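Local coordinates for protein Crov588 (Cafeteriavirus, PDB 6NYR) that is of unknown function but folds into a circular leucine-rich-repeat solenoid, a form that in related proteins often serves protein binding, at residues His321-Asp326 and His343-Asp348; Gly303-Gln308 and Gly325-Gln330; Ile574-Leu579 and Lys595-Val600; Leu586-Ser591 and Thr606-Gly611. All coordinates share one frame; numbering follows the deposited sequence.

Contact 1 of 4, residues His321-Asp326 and His343-Asp348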
loop_
_atom_site.group_PDB
_atom_site.type_symbol
_atom_site.label_atom_id
_atom_site.label_comp_id
_atom_site.label_asym_id
_atom_site.label_seq_id
_atom_site.Cartn_x
_atom_site.Cartn_y
_atom_site.Cartn_z
ATOM N N HIS A 321 -23.834 -0.557 -0.645
ATOM C CA HIS A 321 -22.735 -0.964 0.222
ATOM C C HIS A 321 -23.123 -0.714 1.671
ATOM O O HIS A 321 -23.499 0.406 2.033
ATOM C CB HIS A 321 -21.455 -0.203 -0.136
ATOM C CG HIS A 321 -20.868 -0.608 -1.452
ATOM N ND1 HIS A 321 -21.423 -0.236 -2.658
ATOM C CD2 HIS A 321 -19.798 -1.379 -1.752
ATOM C CE1 HIS A 321 -20.709 -0.748 -3.644
ATOM N NE2 HIS A 321 -19.717 -1.447 -3.122
ATOM N N LEU A 322 -23.061 -1.765 2.486
ATOM C CA LEU A 322 -23.347 -1.681 3.912
ATOM C C LEU A 322 -22.221 -2.343 4.691
ATOM O O LEU A 322 -21.852 -3.486 4.403
ATOM C CB LEU A 322 -24.682 -2.346 4.246
ATOM C CG LEU A 322 -25.007 -2.497 5.732
ATOM C CD1 LEU A 322 -25.078 -1.151 6.415
ATOM C CD2 LEU A 322 -26.323 -3.259 5.899
ATOM N N THR A 323 -21.676 -1.624 5.668
ATOM C CA THR A 323 -20.568 -2.118 6.477
ATOM C C THR A 323 -20.874 -1.885 7.949
ATOM O O THR A 323 -21.098 -0.743 8.366
ATOM C CB THR A 323 -19.250 -1.430 6.099
ATOM O OG1 THR A 323 -18.987 -1.633 4.706
ATOM C CG2 THR A 323 -18.104 -1.986 6.931
ATOM N N PHE A 324 -20.869 -2.960 8.730
ATOM C CA PHE A 324 -21.125 -2.892 10.160
ATOM C C PHE A 324 -19.810 -2.814 10.922
ATOM O O PHE A 324 -18.753 -3.240 10.446
ATOM C CB PHE A 324 -21.933 -4.107 10.628
ATOM C CG PHE A 324 -23.383 -4.058 10.243
ATOM C CD1 PHE A 324 -24.248 -3.162 10.855
ATOM C CD2 PHE A 324 -23.885 -4.906 9.268
ATOM C CE1 PHE A 324 -25.584 -3.118 10.502
ATOM C CE2 PHE A 324 -25.222 -4.861 8.911
ATOM C CZ PHE A 324 -26.070 -3.967 9.531
ATOM N N GLY A 325 -19.894 -2.268 12.133
ATOM C CA GLY A 325 -18.755 -2.168 13.014
ATOM C C GLY A 325 -18.660 -3.349 13.954
ATOM O O GLY A 325 -19.358 -4.356 13.819
ATOM N N ASP A 326 -17.767 -3.206 14.936
ATOM C CA ASP A 326 -17.437 -4.306 15.833
ATOM C C ASP A 326 -18.665 -4.833 16.569
ATOM O O ASP A 326 -18.845 -6.049 16.707
ATOM C CB ASP A 326 -16.381 -3.847 16.840
ATOM C CG ASP A 326 -15.014 -3.676 16.221
ATOM O OD1 ASP A 326 -14.723 -4.351 15.209
ATOM O OD2 ASP A 326 -14.226 -2.865 16.755
ATOM N N HIS A 343 -22.999 -5.328 -1.533
ATOM C CA HIS A 343 -21.856 -5.542 -0.655
ATOM C C HIS A 343 -22.326 -5.439 0.786
ATOM O O HIS A 343 -22.878 -4.409 1.191
ATOM C CB HIS A 343 -20.748 -4.525 -0.953
ATOM C CG HIS A 343 -20.103 -4.720 -2.292
ATOM N ND1 HIS A 343 -20.731 -4.385 -3.473
ATOM C CD2 HIS A 343 -18.899 -5.234 -2.638
ATOM C CE1 HIS A 343 -19.936 -4.673 -4.488
ATOM N NE2 HIS A 343 -18.819 -5.189 -4.009
ATOM N N LEU A 344 -22.101 -6.503 1.555
ATOM C CA LEU A 344 -22.476 -6.556 2.963
ATOM C C LEU A 344 -21.280 -7.056 3.755
ATOM O O LEU A 344 -20.774 -8.152 3.496
ATOM C CB LEU A 344 -23.681 -7.472 3.183
ATOM C CG LEU A 344 -24.120 -7.671 4.637
ATOM C CD1 LEU A 344 -24.456 -6.335 5.280
ATOM C CD2 LEU A 344 -25.306 -8.618 4.726
ATOM N N THR A 345 -20.857 -6.276 4.742
ATOM C CA THR A 345 -19.706 -6.613 5.563
ATOM C C THR A 345 -20.127 -6.520 7.019
ATOM O O THR A 345 -20.619 -5.475 7.462
ATOM C CB THR A 345 -18.532 -5.672 5.274
ATOM O OG1 THR A 345 -18.193 -5.746 3.884
ATOM C CG2 THR A 345 -17.319 -6.058 6.100
ATOM N N PHE A 346 -19.936 -7.602 7.756
ATOM C CA PHE A 346 -20.217 -7.622 9.182
ATOM C C PHE A 346 -18.938 -7.379 9.973
ATOM O O PHE A 346 -17.824 -7.504 9.458
ATOM C CB PHE A 346 -20.842 -8.956 9.602
ATOM C CG PHE A 346 -22.261 -9.132 9.154
ATOM C CD1 PHE A 346 -23.291 -8.469 9.803
ATOM C CD2 PHE A 346 -22.571 -9.971 8.095
ATOM C CE1 PHE A 346 -24.601 -8.634 9.399
ATOM C CE2 PHE A 346 -23.885 -10.140 7.692
ATOM C CZ PHE A 346 -24.896 -9.472 8.345
ATOM N N GLY A 347 -19.122 -7.025 11.246
ATOM C CA GLY A 347 -18.025 -6.789 12.155
ATOM C C GLY A 347 -17.786 -7.961 13.092
ATOM O O GLY A 347 -18.315 -9.061 12.920
ATOM N N ASP A 348 -16.986 -7.695 14.125
ATOM C CA ASP A 348 -16.490 -8.774 14.971
ATOM C C ASP A 348 -17.622 -9.533 15.647
ATOM O O ASP A 348 -17.613 -10.770 15.684
ATOM C CB ASP A 348 -15.537 -8.213 16.028
ATOM C CG ASP A 348 -14.201 -7.812 15.451
ATOM O OD1 ASP A 348 -13.880 -8.263 14.337
ATOM O OD2 ASP A 348 -13.463 -7.065 16.125
HETATM O O HOH W 1 -19.363 -4.426 2.211
HETATM O O HOH W 2 -20.854 -6.464 13.624
#

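Contact 2 of 4, residues Gly303-Gln308 and Gly325-Gln330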
loop_
_atom_site.group_PDB
_atom_site.type_symbol
_atom_site.label_atom_id
_atom_site.label_comp_id
_atom_site.label_asym_id
_atom_site.label_seq_id
_atom_site.Cartn_x
_atom_site.Cartn_y
_atom_site.Cartn_z
ATOM N N GLY A 303 -20.087 2.748 12.838
ATOM C CA GLY A 303 -18.945 2.693 13.724
ATOM C C GLY A 303 -18.989 1.485 14.648
ATOM O O GLY A 303 -19.962 0.738 14.699
ATOM N N ASN A 304 -17.918 1.333 15.431
ATOM C CA ASN A 304 -17.711 0.088 16.165
ATOM C C ASN A 304 -18.773 -0.135 17.234
ATOM O O ASN A 304 -19.063 -1.287 17.571
ATOM C CB ASN A 304 -16.309 0.067 16.777
ATOM C CG ASN A 304 -15.230 -0.208 15.743
ATOM O OD1 ASN A 304 -15.425 -1.014 14.827
ATOM N ND2 ASN A 304 -14.084 0.451 15.886
ATOM N N ASN A 305 -19.365 0.929 17.781
ATOM C CA ASN A 305 -20.332 0.768 18.859
ATOM C C ASN A 305 -21.776 0.626 18.390
ATOM O O ASN A 305 -22.632 0.232 19.192
ATOM C CB ASN A 305 -20.270 1.952 19.834
ATOM C CG ASN A 305 -19.002 1.977 20.644
ATOM O OD1 ASN A 305 -18.124 1.130 20.475
ATOM N ND2 ASN A 305 -18.890 2.959 21.535
ATOM N N PHE A 306 -22.081 0.928 17.130
ATOM C CA PHE A 306 -23.471 0.876 16.692
ATOM C C PHE A 306 -24.036 -0.528 16.860
ATOM O O PHE A 306 -23.458 -1.504 16.374
ATOM C CB PHE A 306 -23.607 1.305 15.234
ATOM C CG PHE A 306 -25.014 1.227 14.722
ATOM C CD1 PHE A 306 -25.906 2.261 14.960
ATOM C CD2 PHE A 306 -25.452 0.116 14.019
ATOM C CE1 PHE A 306 -27.203 2.193 14.502
ATOM C CE2 PHE A 306 -26.752 0.044 13.557
ATOM C CZ PHE A 306 -27.629 1.084 13.798
ATOM N N ASN A 307 -25.182 -0.629 17.534
ATOM C CA ASN A 307 -25.797 -1.929 17.770
ATOM C C ASN A 307 -27.292 -1.779 18.020
ATOM O O ASN A 307 -27.839 -2.388 18.943
ATOM C CB ASN A 307 -25.126 -2.632 18.954
ATOM C CG ASN A 307 -25.510 -4.101 19.057
ATOM O OD1 ASN A 307 -26.024 -4.688 18.106
ATOM N ND2 ASN A 307 -25.252 -4.703 20.215
ATOM N N GLN A 308 -27.960 -0.976 17.199
ATOM C CA GLN A 308 -29.403 -0.788 17.281
ATOM C C GLN A 308 -30.077 -1.536 16.140
ATOM O O GLN A 308 -29.544 -1.605 15.025
ATOM C CB GLN A 308 -29.768 0.695 17.249
ATOM C CG GLN A 308 -29.168 1.476 18.407
ATOM C CD GLN A 308 -29.669 0.993 19.760
ATOM O OE1 GLN A 308 -30.877 0.896 19.993
ATOM N NE2 GLN A 308 -28.742 0.671 20.652
ATOM N N GLY A 325 -19.894 -2.268 12.133
ATOM C CA GLY A 325 -18.755 -2.168 13.014
ATOM C C GLY A 325 -18.660 -3.349 13.954
ATOM O O GLY A 325 -19.358 -4.356 13.819
ATOM N N ASP A 326 -17.767 -3.206 14.936
ATOM C CA ASP A 326 -17.437 -4.306 15.833
ATOM C C ASP A 326 -18.665 -4.833 16.569
ATOM O O ASP A 326 -18.845 -6.049 16.707
ATOM C CB ASP A 326 -16.381 -3.847 16.840
ATOM C CG ASP A 326 -15.014 -3.676 16.221
ATOM O OD1 ASP A 326 -14.723 -4.351 15.209
ATOM O OD2 ASP A 326 -14.226 -2.865 16.755
ATOM N N ASP A 327 -19.498 -3.931 17.089
ATOM C CA ASP A 327 -20.483 -4.306 18.096
ATOM C C ASP A 327 -21.815 -4.795 17.537
ATOM O O ASP A 327 -22.596 -5.389 18.292
ATOM C CB ASP A 327 -20.758 -3.118 19.033
ATOM C CG ASP A 327 -19.624 -2.860 19.998
ATOM O OD1 ASP A 327 -18.583 -3.540 19.877
ATOM O OD2 ASP A 327 -19.765 -1.978 20.874
ATOM N N PHE A 328 -22.103 -4.575 16.256
ATOM C CA PHE A 328 -23.438 -4.872 15.757
ATOM C C PHE A 328 -23.737 -6.365 15.845
ATOM O O PHE A 328 -22.972 -7.193 15.344
ATOM C CB PHE A 328 -23.598 -4.400 14.314
ATOM C CG PHE A 328 -24.985 -4.589 13.774
ATOM C CD1 PHE A 328 -25.967 -3.637 14.002
ATOM C CD2 PHE A 328 -25.315 -5.732 13.062
ATOM C CE1 PHE A 328 -27.247 -3.813 13.509
ATOM C CE2 PHE A 328 -26.600 -5.910 12.575
ATOM C CZ PHE A 328 -27.562 -4.947 12.800
ATOM N N ASN A 329 -24.867 -6.708 16.470
ATOM C CA ASN A 329 -25.264 -8.102 16.616
ATOM C C ASN A 329 -26.772 -8.195 16.799
ATOM O O ASN A 329 -27.247 -8.906 17.697
ATOM C CB ASN A 329 -24.552 -8.743 17.812
ATOM C CG ASN A 329 -24.628 -10.255 17.787
ATOM O OD1 ASN A 329 -24.834 -10.858 16.737
ATOM N ND2 ASN A 329 -24.478 -10.875 18.953
ATOM N N GLN A 330 -27.518 -7.475 15.969
ATOM C CA GLN A 330 -28.970 -7.478 16.029
ATOM C C GLN A 330 -29.534 -8.442 14.994
ATOM O O GLN A 330 -28.944 -8.659 13.933
ATOM C CB GLN A 330 -29.519 -6.074 15.786
ATOM C CG GLN A 330 -29.201 -5.089 16.897
ATOM C CD GLN A 330 -29.794 -5.497 18.227
ATOM O OE1 GLN A 330 -30.992 -5.751 18.332
ATOM N NE2 GLN A 330 -28.952 -5.577 19.248
#

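Contact 3 of 4, residues Ile574-Leu579 and Lys595-Val600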
loop_
_atom_site.group_PDB
_atom_site.type_symbol
_atom_site.label_atom_id
_atom_site.label_comp_id
_atom_site.label_asym_id
_atom_site.label_seq_id
_atom_site.Cartn_x
_atom_site.Cartn_y
_atom_site.Cartn_z
ATOM N N ILE A 574 29.280 -26.788 -7.672
ATOM C CA ILE A 574 28.597 -26.761 -8.963
ATOM C C ILE A 574 29.669 -26.881 -10.038
ATOM O O ILE A 574 30.581 -26.045 -10.109
ATOM C CB ILE A 574 27.755 -25.491 -9.150
ATOM C CG1 ILE A 574 26.740 -25.377 -8.015
ATOM C CG2 ILE A 574 27.056 -25.522 -10.501
ATOM C CD1 ILE A 574 25.983 -24.062 -7.977
ATOM N N THR A 575 29.571 -27.929 -10.862
ATOM C CA THR A 575 30.578 -28.204 -11.875
ATOM C C THR A 575 30.012 -27.962 -13.279
ATOM O O THR A 575 28.879 -27.480 -13.440
ATOM C CB THR A 575 31.106 -29.635 -11.715
ATOM O OG1 THR A 575 32.161 -29.862 -12.660
ATOM C CG2 THR A 575 29.995 -30.656 -11.951
ATOM N N GLU A 576 30.790 -28.330 -14.300
ATOM C CA GLU A 576 30.391 -28.074 -15.673
ATOM C C GLU A 576 29.060 -28.744 -15.996
ATOM O O GLU A 576 28.753 -29.840 -15.517
ATOM C CB GLU A 576 31.453 -28.586 -16.654
ATOM C CG GLU A 576 32.722 -27.755 -16.751
ATOM C CD GLU A 576 33.769 -28.147 -15.728
ATOM O OE1 GLU A 576 33.426 -28.856 -14.758
ATOM O OE2 GLU A 576 34.937 -27.736 -15.890
ATOM N N ASN A 577 28.275 -28.064 -16.838
ATOM C CA ASN A 577 27.099 -28.661 -17.482
ATOM C C ASN A 577 26.014 -29.028 -16.471
ATOM O O ASN A 577 25.190 -29.911 -16.718
ATOM C CB ASN A 577 27.479 -29.895 -18.303
ATOM C CG ASN A 577 28.470 -29.585 -19.404
ATOM O OD1 ASN A 577 29.589 -30.107 -19.417
ATOM N ND2 ASN A 577 28.064 -28.737 -20.341
ATOM N N VAL A 578 25.993 -28.341 -15.334
ATOM C CA VAL A 578 24.957 -28.542 -14.320
ATOM C C VAL A 578 23.892 -27.456 -14.385
ATOM O O VAL A 578 22.694 -27.743 -14.337
ATOM C CB VAL A 578 25.602 -28.602 -12.914
ATOM C CG1 VAL A 578 24.556 -28.916 -11.851
ATOM C CG2 VAL A 578 26.733 -29.617 -12.886
ATOM N N LEU A 579 24.314 -26.203 -14.488
ATOM C CA LEU A 579 23.393 -25.098 -14.717
ATOM C C LEU A 579 22.970 -25.086 -16.180
ATOM O O LEU A 579 23.833 -25.091 -17.064
ATOM C CB LEU A 579 24.047 -23.773 -14.344
ATOM C CG LEU A 579 24.403 -23.610 -12.865
ATOM C CD1 LEU A 579 25.310 -22.409 -12.647
ATOM C CD2 LEU A 579 23.140 -23.477 -12.028
ATOM N N LYS A 595 34.140 -22.785 -4.750
ATOM C CA LYS A 595 34.937 -22.287 -5.864
ATOM C C LYS A 595 34.196 -22.506 -7.175
ATOM O O LYS A 595 33.585 -23.555 -7.399
ATOM C CB LYS A 595 36.288 -23.004 -5.876
ATOM C CG LYS A 595 37.171 -22.647 -4.675
ATOM C CD LYS A 595 38.035 -23.828 -4.247
ATOM C CE LYS A 595 39.474 -23.750 -4.714
ATOM N NZ LYS A 595 40.106 -25.105 -4.632
ATOM N N ILE A 596 34.239 -21.495 -8.037
ATOM C CA ILE A 596 33.577 -21.537 -9.334
ATOM C C ILE A 596 34.655 -21.476 -10.405
ATOM O O ILE A 596 35.366 -20.470 -10.517
ATOM C CB ILE A 596 32.570 -20.389 -9.511
ATOM C CG1 ILE A 596 31.466 -20.499 -8.459
ATOM C CG2 ILE A 596 31.983 -20.415 -10.910
ATOM C CD1 ILE A 596 30.401 -19.430 -8.563
ATOM N N THR A 597 34.769 -22.541 -11.190
ATOM C CA THR A 597 35.761 -22.626 -12.247
ATOM C C THR A 597 35.133 -22.198 -13.573
ATOM O O THR A 597 33.961 -21.816 -13.641
ATOM C CB THR A 597 36.321 -24.048 -12.339
ATOM O OG1 THR A 597 35.258 -24.958 -12.645
ATOM C CG2 THR A 597 36.961 -24.457 -11.021
ATOM N N GLU A 598 35.923 -22.279 -14.643
ATOM C CA GLU A 598 35.454 -21.823 -15.942
ATOM C C GLU A 598 34.431 -22.796 -16.525
ATOM O O GLU A 598 34.414 -23.987 -16.203
ATOM C CB GLU A 598 36.626 -21.642 -16.912
ATOM C CG GLU A 598 37.670 -22.744 -16.889
ATOM C CD GLU A 598 38.557 -22.731 -18.127
ATOM O OE1 GLU A 598 38.860 -21.633 -18.643
ATOM O OE2 GLU A 598 38.938 -23.827 -18.596
ATOM N N ASN A 599 33.562 -22.264 -17.387
ATOM C CA ASN A 599 32.581 -23.057 -18.123
ATOM C C ASN A 599 31.517 -23.661 -17.207
ATOM O O ASN A 599 30.933 -24.702 -17.521
ATOM C CB ASN A 599 33.275 -24.167 -18.923
ATOM C CG ASN A 599 34.256 -23.624 -19.956
ATOM O OD1 ASN A 599 34.001 -22.606 -20.603
ATOM N ND2 ASN A 599 35.394 -24.299 -20.101
ATOM N N VAL A 600 31.250 -23.010 -16.080
ATOM C CA VAL A 600 30.241 -23.450 -15.124
ATOM C C VAL A 600 29.003 -22.560 -15.169
ATOM O O VAL A 600 27.876 -23.053 -15.221
ATOM C CB VAL A 600 30.829 -23.502 -13.695
ATOM C CG1 VAL A 600 29.739 -23.804 -12.679
ATOM C CG2 VAL A 600 31.945 -24.534 -13.615
HETATM O O HOH W 3 26.799 -25.945 -14.518
#

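Contact 4 of 4, residues Leu586-Ser591 and Thr606-Gly611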
loop_
_atom_site.group_PDB
_atom_site.type_symbol
_atom_site.label_atom_id
_atom_site.label_comp_id
_atom_site.label_asym_id
_atom_site.label_seq_id
_atom_site.Cartn_x
_atom_site.Cartn_y
_atom_site.Cartn_z
ATOM N N LEU A 586 20.458 -15.942 -11.580
ATOM C CA LEU A 586 20.941 -16.887 -10.581
ATOM C C LEU A 586 21.243 -16.155 -9.283
ATOM O O LEU A 586 21.971 -15.157 -9.282
ATOM C CB LEU A 586 22.192 -17.614 -11.079
ATOM C CG LEU A 586 22.874 -18.595 -10.126
ATOM C CD1 LEU A 586 21.949 -19.727 -9.749
ATOM C CD2 LEU A 586 24.153 -19.128 -10.784
ATOM N N THR A 587 20.690 -16.659 -8.179
ATOM C CA THR A 587 20.914 -16.079 -6.859
ATOM C C THR A 587 21.319 -17.180 -5.889
ATOM O O THR A 587 20.559 -18.131 -5.675
ATOM C CB THR A 587 19.663 -15.355 -6.340
ATOM O OG1 THR A 587 19.378 -14.224 -7.172
ATOM C CG2 THR A 587 19.857 -14.900 -4.892
ATOM N N PHE A 588 22.493 -17.034 -5.283
ATOM C CA PHE A 588 22.928 -17.933 -4.224
ATOM C C PHE A 588 22.482 -17.410 -2.865
ATOM O O PHE A 588 22.353 -16.200 -2.653
ATOM C CB PHE A 588 24.451 -18.093 -4.225
ATOM C CG PHE A 588 24.984 -18.819 -5.423
ATOM C CD1 PHE A 588 24.882 -20.196 -5.520
ATOM C CD2 PHE A 588 25.600 -18.123 -6.452
ATOM C CE1 PHE A 588 25.371 -20.867 -6.623
ATOM C CE2 PHE A 588 26.095 -18.788 -7.554
ATOM C CZ PHE A 588 25.982 -20.160 -7.641
ATOM N N GLY A 589 22.270 -18.339 -1.934
ATOM C CA GLY A 589 21.850 -17.990 -0.597
ATOM C C GLY A 589 23.007 -17.616 0.308
ATOM O O GLY A 589 24.170 -17.560 -0.094
ATOM N N THR A 590 22.668 -17.389 1.579
ATOM C CA THR A 590 23.611 -16.786 2.516
ATOM C C THR A 590 24.923 -17.563 2.604
ATOM O O THR A 590 26.005 -16.962 2.631
ATOM C CB THR A 590 22.966 -16.671 3.903
ATOM O OG1 THR A 590 22.566 -17.971 4.357
ATOM C CG2 THR A 590 21.752 -15.754 3.870
ATOM N N SER A 591 24.856 -18.891 2.659
ATOM C CA SER A 591 26.000 -19.688 3.079
ATOM C C SER A 591 26.791 -20.314 1.932
ATOM O O SER A 591 27.776 -21.010 2.196
ATOM C CB SER A 591 25.544 -20.794 4.043
ATOM O OG SER A 591 24.951 -21.879 3.348
ATOM N N THR A 606 22.448 -13.149 -17.253
ATOM C CA THR A 606 22.509 -11.697 -17.176
ATOM C C THR A 606 22.583 -11.166 -15.755
ATOM O O THR A 606 23.192 -10.118 -15.532
ATOM C CB THR A 606 21.286 -11.076 -17.868
ATOM O OG1 THR A 606 20.085 -11.602 -17.282
ATOM C CG2 THR A 606 21.300 -11.376 -19.361
ATOM N N TYR A 607 21.984 -11.861 -14.793
ATOM C CA TYR A 607 21.926 -11.413 -13.405
ATOM C C TYR A 607 22.533 -12.488 -12.518
ATOM O O TYR A 607 22.073 -13.636 -12.520
ATOM C CB TYR A 607 20.479 -11.111 -13.005
ATOM C CG TYR A 607 20.020 -9.737 -13.443
ATOM C CD1 TYR A 607 20.010 -9.383 -14.785
ATOM C CD2 TYR A 607 19.584 -8.800 -12.518
ATOM C CE1 TYR A 607 19.600 -8.127 -15.192
ATOM C CE2 TYR A 607 19.166 -7.544 -12.915
ATOM C CZ TYR A 607 19.172 -7.214 -14.253
ATOM O OH TYR A 607 18.754 -5.964 -14.650
ATOM N N LEU A 608 23.575 -12.123 -11.779
ATOM C CA LEU A 608 24.260 -13.033 -10.874
ATOM C C LEU A 608 24.372 -12.384 -9.505
ATOM O O LEU A 608 24.879 -11.263 -9.385
ATOM C CB LEU A 608 25.651 -13.383 -11.403
ATOM C CG LEU A 608 26.450 -14.407 -10.602
ATOM C CD1 LEU A 608 25.634 -15.680 -10.447
ATOM C CD2 LEU A 608 27.773 -14.685 -11.290
ATOM N N THR A 609 23.885 -13.077 -8.481
ATOM C CA THR A 609 23.950 -12.575 -7.115
ATOM C C THR A 609 24.537 -13.648 -6.211
ATOM O O THR A 609 23.950 -14.723 -6.054
ATOM C CB THR A 609 22.565 -12.148 -6.614
ATOM O OG1 THR A 609 22.042 -11.118 -7.463
ATOM C CG2 THR A 609 22.648 -11.623 -5.185
ATOM N N PHE A 610 25.691 -13.351 -5.619
ATOM C CA PHE A 610 26.271 -14.174 -4.569
ATOM C C PHE A 610 25.729 -13.725 -3.216
ATOM O O PHE A 610 25.319 -12.575 -3.038
ATOM C CB PHE A 610 27.796 -14.078 -4.592
ATOM C CG PHE A 610 28.409 -14.589 -5.861
ATOM C CD1 PHE A 610 28.654 -15.941 -6.035
ATOM C CD2 PHE A 610 28.734 -13.716 -6.888
ATOM C CE1 PHE A 610 29.215 -16.414 -7.207
ATOM C CE2 PHE A 610 29.294 -14.185 -8.062
ATOM C CZ PHE A 610 29.532 -15.533 -8.220
ATOM N N GLY A 611 25.718 -14.651 -2.265
ATOM C CA GLY A 611 25.172 -14.407 -0.947
ATOM C C GLY A 611 26.189 -13.882 0.047
ATOM O O GLY A 611 27.290 -13.457 -0.308
HETATM O O HOH W 4 19.983 -12.415 -9.877
#

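Contact 1 of 4, residues His321-Asp326 and His343-Asp348
The strands 321-323 and 343-345 run parallel, their short axes 1° apart, and are joined by three backbone hydrogen bonds. Leu322 N donates to His343 O at 2.9 Å, Thr345 N to Leu322 O at 3.0 Å, and Phe324 N to Thr345 O at 2.8 Å, the last an almost straight bond. Beyond the strands, water 2 carries the link on, donating to Gly325 O and accepting from Gly347 N. Gly347, having no side chain, brings its CA up against Gly325 O in a CA-H...O contact.

Ring stacking is led by His321 and His343, whose planes lie 12° apart in an offset stack with centroids separated by 4.1 Å. His321 NE2 sits over one face of the His343 ring. Stacks with His299 and His365 extend the pair into a histidine ladder along the leucine-rich-repeat solenoid, on the face that also bears Thr323 and Thr345.

Apolar contacts begin with the leucines of the other face. Leu322 and Leu344, both with CG anti to the backbone N, lie side by side and touch through CD2 of the first and CD1 of the second at 3.7 Å. Just past the strand ends, Phe324 and Phe346 are nearly parallel but slid apart, so Phe324 CD2 meets Phe346 CD1 at 3.7 Å with little ring overlap.

Like charges also meet: Asp326 OD1 lies 3.1 Å from Asp348 OD2, a proximity that may raise the pKa of one carboxylate.

Contact 2 of 4, residues Gly303-Gln308 and Gly325-Gln330
An asparagine ladder of the kind found in leucine-rich-repeat solenoids joins these two loops, and Asn307 is one rung. The side chain leaves with CG anti to the backbone N (chi1 -167°), and Asn307 CB lies 3.8 Å from Asp327 O. Asn307 CG comes closer to Asp327 O, at 3.3 Å, so the amide lies against the backbone of the next loop. Asn307 ND2 is 3.4 Å from Asp327 O, at an angle too poor for a hydrogen bond. At the tip, Asn307 OD1 accepts twice: from Asn329 N at 2.8 Å and, in a longer bond, from Gln330 NE2 at 3.3 Å. Both donors stand above the Asn307 carbonyl plane, whereas OD1 lies in the amide plane of Gln330. The pattern recurs on either side, since Asn285 OD1 receives Asn307 N and Asn329 OD1 receives Asn351 N.

Behind the ladder, Phe306 and Phe328 lie side by side and touch through CD2 of Phe306 and CD1 of Phe328. Gln308 O meets the edge of the Phe328 ring at CE1.

Nearer the strands, the Asn304 amide and Asp326 carboxylate stack with planes 1° apart, and Asn304 OD1 accepts Asp326 N on an in-plane lone pair at 3.2 Å.

Contact 3 of 4, residues Ile574-Leu579 and Lys595-Val600
Val600 lays its two methyl groups against the backbone of residues 574-576 and gives more area to the contact than any other residue. With CG1 anti to its own backbone N (chi1 173°), Val600 CG1 reaches Ile574 O at 3.5 Å and meets Ile574 CG2 at 3.9 Å, the two side chains crossing obliquely. The second branch, Val600 CG2, rests beside the peptide that joins Thr575 to Glu576. Val600 is buried, although several of its neighbours here are exposed.

The polar link between the segments is water 3. It donates to Thr575 O at 2.8 Å and to Val600 O at 3.2 Å, and accepts from Val578 N at 2.7 Å and from Leu579 N. Residues Thr575 to Val578 form a type II beta turn, with Asn577 at the position of positive phi (65°), and the water bridges the carbonyl and N-H at the two ends of that turn. Both segments are loops that follow strands in successive turns of the leucine-rich-repeat solenoid, well away from the strand-lined side. Ile574 also packs on Phe588, and Leu579 on Pro602, tying the turn to the solenoid interior.

Along the outer margin, Glu576 bends at chi2 and its CG approaches Asn599 O at 3.6 Å. Its carboxylate is held within its own loop, where Thr575 OG1 donates to Glu576 OE1 at 2.6 Å. Leu579 CD1 touches Val600 O at 3.7 Å.

Contact 4 of 4, residues Leu586-Ser591 and Thr606-Gly611
Adjacent parallel strands of the leucine-rich-repeat solenoid meet here, together with the loops that leave them. The end-to-end directions of residues 586-590 and 607-611 differ by 14°. Three backbone hydrogen bonds alternate in direction: Leu586 N donates to Tyr607 O at 3.0 Å, Thr609 N returns to Leu586 O at 2.9 Å, and Phe588 N reaches Thr609 O at 2.8 Å. The last is nearly straight at the hydrogen (170°) and lies almost along the C=O axis.

On the buried face, Leu586 and Leu608 share one conformation, CG anti to the backbone N, and run side by side so that Leu586 CD2 touches Leu608 CD1 at 3.8 Å. Just past the strand ends come Phe588 and Phe610, with planes 13° apart and the rings slid past each other, their centroids 5.7 Å apart. Their contact is therefore made by neighbouring ring carbons, Phe588 CD2 with Phe610 CD1 at 3.8 Å. Leu630 continues the leucine row beyond Leu608, and Phe632 the phenylalanine row beyond Phe610.

The other face carries Thr587 and Thr609, where Thr587 OG1 lies 3.8 Å from Thr609 CB; water 4 bridges the two hydroxyls by weak bonds. Beside them Tyr607 stacks between His585 and His629, an aromatic member in the row of rings on this face. Past the strands, Gly611 CA approaches Gly589 O in a CA-H...O contact at 3.4 Å.

This division suggests an interior held by dispersion between leucine and phenylalanine, while the face of Thr587, Thr609 and Tyr607 is at least partly exposed and holds its water only weakly.

In the fold
Contacts 1 and 4 pair neighbouring parallel strands of the same continuous run, but they lie on opposite sides of the chain's centre, with their own centres about 47 Å apart. Contact 2 begins one turn earlier in the chain than contact 1 and shares Gly325 and Asp326 with it; their centres are about 9 Å apart, so one leads from strand to following loop. Contacts 3 and 4, about 14 Å between centres, alternate along the chain and touch: Ile596 packs on Phe610, and Leu579 on Leu586. Contact 3 thus backs the strands of contact 4 from the loop side. The same scheme repeated at distant points is consistent with a ring-like solenoid, in keeping with the circular fold.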